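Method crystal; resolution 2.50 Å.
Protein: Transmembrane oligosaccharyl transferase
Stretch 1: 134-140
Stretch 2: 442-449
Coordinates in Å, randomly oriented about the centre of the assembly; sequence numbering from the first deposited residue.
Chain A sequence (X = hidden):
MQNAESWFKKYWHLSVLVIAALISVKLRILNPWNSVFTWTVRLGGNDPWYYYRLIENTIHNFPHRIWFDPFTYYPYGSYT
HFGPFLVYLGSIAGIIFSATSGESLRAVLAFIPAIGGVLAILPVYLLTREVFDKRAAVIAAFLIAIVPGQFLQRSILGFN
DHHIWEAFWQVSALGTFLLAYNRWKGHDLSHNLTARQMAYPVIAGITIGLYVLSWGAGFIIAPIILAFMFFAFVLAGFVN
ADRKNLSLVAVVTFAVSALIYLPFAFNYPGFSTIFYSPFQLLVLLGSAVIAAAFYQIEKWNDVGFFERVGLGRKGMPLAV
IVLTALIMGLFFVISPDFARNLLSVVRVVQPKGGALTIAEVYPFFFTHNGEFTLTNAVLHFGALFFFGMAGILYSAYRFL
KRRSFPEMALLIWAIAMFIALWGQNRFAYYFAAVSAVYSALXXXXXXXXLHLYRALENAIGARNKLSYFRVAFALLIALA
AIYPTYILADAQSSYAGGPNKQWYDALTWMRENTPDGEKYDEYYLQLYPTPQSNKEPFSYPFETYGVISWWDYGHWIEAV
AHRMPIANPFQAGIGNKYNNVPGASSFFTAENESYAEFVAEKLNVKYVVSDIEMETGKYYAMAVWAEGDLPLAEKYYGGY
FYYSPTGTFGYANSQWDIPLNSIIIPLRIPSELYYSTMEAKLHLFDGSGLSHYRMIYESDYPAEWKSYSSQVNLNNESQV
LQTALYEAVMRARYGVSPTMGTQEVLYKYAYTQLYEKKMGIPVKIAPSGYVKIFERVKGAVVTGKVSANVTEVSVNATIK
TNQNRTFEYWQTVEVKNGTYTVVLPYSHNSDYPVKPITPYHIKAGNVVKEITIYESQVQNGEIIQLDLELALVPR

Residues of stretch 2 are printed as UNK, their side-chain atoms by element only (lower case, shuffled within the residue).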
# COMPACT_ATOMS: atom_id res chain seq x y z
N LYS A 134 -16.91 -20.08 28.39
CA LYS A 134 -16.47 -20.94 27.30
C LYS A 134 -17.45 -20.99 26.13
O LYS A 134 -17.05 -21.07 24.97
CB LYS A 134 -16.30 -22.38 27.78
CG LYS A 134 -14.86 -22.80 27.98
CD LYS A 134 -14.68 -23.57 29.28
CE LYS A 134 -13.21 -23.69 29.65
NZ LYS A 134 -12.99 -24.70 30.72
N ARG A 135 -18.74 -20.93 26.45
CA ARG A 135 -19.79 -20.97 25.43
C ARG A 135 -19.56 -19.83 24.44
O ARG A 135 -19.60 -20.03 23.23
CB ARG A 135 -21.16 -20.83 26.08
CG ARG A 135 -21.41 -21.81 27.22
CD ARG A 135 -22.59 -22.72 26.92
NE ARG A 135 -22.65 -23.86 27.84
CZ ARG A 135 -23.71 -24.64 27.99
NH1 ARG A 135 -24.81 -24.41 27.29
NH2 ARG A 135 -23.68 -25.65 28.85
N ALA A 136 -19.31 -18.63 24.97
CA ALA A 136 -19.07 -17.45 24.14
C ALA A 136 -17.76 -17.56 23.35
O ALA A 136 -17.68 -17.14 22.19
CB ALA A 136 -19.07 -16.19 24.98
N ALA A 137 -16.74 -18.14 23.98
CA ALA A 137 -15.41 -18.23 23.40
C ALA A 137 -15.32 -19.16 22.19
O ALA A 137 -14.35 -19.13 21.44
CB ALA A 137 -14.42 -18.65 24.45
N VAL A 138 -16.35 -19.98 22.01
CA VAL A 138 -16.41 -20.91 20.89
C VAL A 138 -17.11 -20.27 19.70
O VAL A 138 -16.64 -20.37 18.56
CB VAL A 138 -17.09 -22.23 21.32
CG1 VAL A 138 -17.86 -22.85 20.17
CG2 VAL A 138 -16.05 -23.20 21.86
N ILE A 139 -18.23 -19.61 19.97
CA ILE A 139 -18.91 -18.82 18.95
C ILE A 139 -17.94 -17.75 18.45
O ILE A 139 -17.95 -17.37 17.28
CB ILE A 139 -20.16 -18.14 19.53
CG1 ILE A 139 -20.91 -19.11 20.44
CG2 ILE A 139 -21.05 -17.64 18.42
CD1 ILE A 139 -22.05 -18.49 21.21
N ALA A 140 -17.09 -17.29 19.37
CA ALA A 140 -16.08 -16.27 19.08
C ALA A 140 -15.10 -16.75 18.03
O ALA A 140 -14.91 -16.10 17.00
CB ALA A 140 -15.35 -15.92 20.35
N UNK A 442 -23.39 -11.46 22.42
CA UNK A 442 -24.80 -11.25 22.05
C UNK A 442 -25.52 -12.56 21.75
O UNK A 442 -26.72 -12.69 21.99
c UNK A 442 -24.90 -10.30 20.86
N UNK A 443 -24.80 -13.52 21.18
CA UNK A 443 -25.35 -14.84 20.93
C UNK A 443 -25.34 -15.67 22.21
O UNK A 443 -26.38 -16.18 22.62
c UNK A 443 -26.17 -14.81 17.99
c UNK A 443 -23.93 -15.73 17.39
c UNK A 443 -24.58 -15.54 19.81
c UNK A 443 -24.72 -14.93 18.41
N UNK A 444 -24.18 -15.77 22.86
CA UNK A 444 -24.06 -16.51 24.12
C UNK A 444 -24.81 -15.82 25.26
O UNK A 444 -24.32 -15.72 26.39
c UNK A 444 -22.59 -16.70 24.50
o UNK A 444 -22.42 -17.13 25.84
N UNK A 445 -26.02 -15.36 24.94
CA UNK A 445 -26.88 -14.66 25.86
C UNK A 445 -28.30 -14.93 25.41
O UNK A 445 -29.15 -15.31 26.21
c UNK A 445 -26.58 -13.14 25.89
c UNK A 445 -27.85 -12.32 26.04
c UNK A 445 -25.59 -12.83 27.01
N UNK A 446 -28.55 -14.77 24.11
CA UNK A 446 -29.81 -15.19 23.52
C UNK A 446 -29.93 -16.70 23.64
O UNK A 446 -31.01 -17.24 23.91
c UNK A 446 -30.02 -13.30 21.87
c UNK A 446 -31.06 -15.53 21.38
c UNK A 446 -29.90 -14.80 22.03
N UNK A 447 -28.80 -17.38 23.46
CA UNK A 447 -28.72 -18.83 23.57
C UNK A 447 -29.04 -19.30 24.98
O UNK A 447 -29.84 -20.23 25.17
c UNK A 447 -27.81 -18.51 20.85
c UNK A 447 -27.06 -19.31 21.70
c UNK A 447 -26.58 -19.30 18.97
c UNK A 447 -27.32 -19.32 23.18
c UNK A 447 -26.07 -20.11 21.16
c UNK A 447 -27.57 -18.50 19.49
c UNK A 447 -25.82 -20.10 19.80
N UNK A 448 -28.41 -18.67 25.97
CA UNK A 448 -28.60 -19.02 27.38
C UNK A 448 -29.94 -18.52 27.93
O UNK A 448 -30.24 -18.71 29.10
o UNK A 448 -26.22 -20.50 27.60
c UNK A 448 -27.41 -18.53 28.23
c UNK A 448 -26.13 -19.31 27.97
o UNK A 448 -25.03 -18.74 28.15
N UNK A 449 -30.72 -17.87 27.07
CA UNK A 449 -32.12 -17.55 27.39
C UNK A 449 -33.02 -18.73 27.02
O UNK A 449 -33.96 -19.06 27.75
c UNK A 449 -32.66 -14.66 28.58
c UNK A 449 -32.59 -16.29 26.65
c UNK A 449 -32.16 -13.33 29.13
n UNK A 449 -32.89 -12.92 30.37
c UNK A 449 -32.07 -14.97 27.22

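Position 442 carries a single side-chain carbon and nothing beyond it, which identifies Ala-442. That carbon is out of reach of stretch 1, so the residue takes no part in the contact.

Position 443 has four side-chain carbons, forked at the second, and CA-to-CB points toward stretch 1. One terminal carbon lies near the CG2 methyl of Ile-139. A four-carbon chain forked at this point is leucine; in Leu-443, rotamer m,t, the Ile-139 CG2 to Leu-443 CD1 distance is 3.6 Å, a close apolar packing.

Position 444 shows one carbon followed by one oxygen; both lie against Ala-136, with Arg-135 and Ile-139 also near. One carbon and one oxygen are the signature of serine. The CA of Ser-444 lies 5.1 Å from the CA of Ala-136, the nearest backbone approach of the two stretches. Ser-444 has chi1 in t, and its CB packs 3.6 Å from Ala-136 CB and 3.8 Å from Ile-139 CD1. Its OG is 3.6 Å from Ala-136 N and 3.9 Å from Arg-135 CB, but no hydrogen bond forms.

Position 445 has three carbons, the first carrying the other two: Val-445. Its side chain is out of reach of stretch 1. Position 446 repeats the pattern and is Val-446, again out of reach.

Position 447 has one carbon and then a six-carbon ring without a hydroxyl oxygen, and the ring lies near the CD1 methyl of Ile-139; hence Phe-447. CA-to-CB points toward stretch 1, and the CD1 methyl of Ile-139 meets the ring obliquely, 4.3 Å from Phe-447 CD2. Within stretch 2, Phe-447 N donates a 2.8 Å backbone hydrogen bond to Leu-443 O.

Position 448 has two carbons, the second carrying two oxygens, one of which lies near Arg-135 NH1. The short carboxylate is Asp-448. Arg-135 NH1 and Asp-448 OD1 are 4.2 Å apart, beyond a salt bridge; the oxygen lies well out of the guanidinium plane, so no N-H points at it and only the attraction of opposite charges remains.

Position 449 has four carbons in a row ending in nitrogen: Lys-449, whose side chain is out of reach.

The contact buries 259 Å² over both sides and contains no cross-stretch hydrogen bond. Helices 134-140 and 442-446 approach to 8.9 Å between axes at 131° between their directions. The small side chains of Ala-136 and Ser-444 meet where the backbones come nearest, consistent with close packing there. Ile-139, with the largest covered area at 73 Å², touches Leu-443, Ser-444 and Phe-447, while the Arg-135 and Asp-448 charges add a looser approach at exposed residues.

Stretch 2 (442-449) ALSVVFDK
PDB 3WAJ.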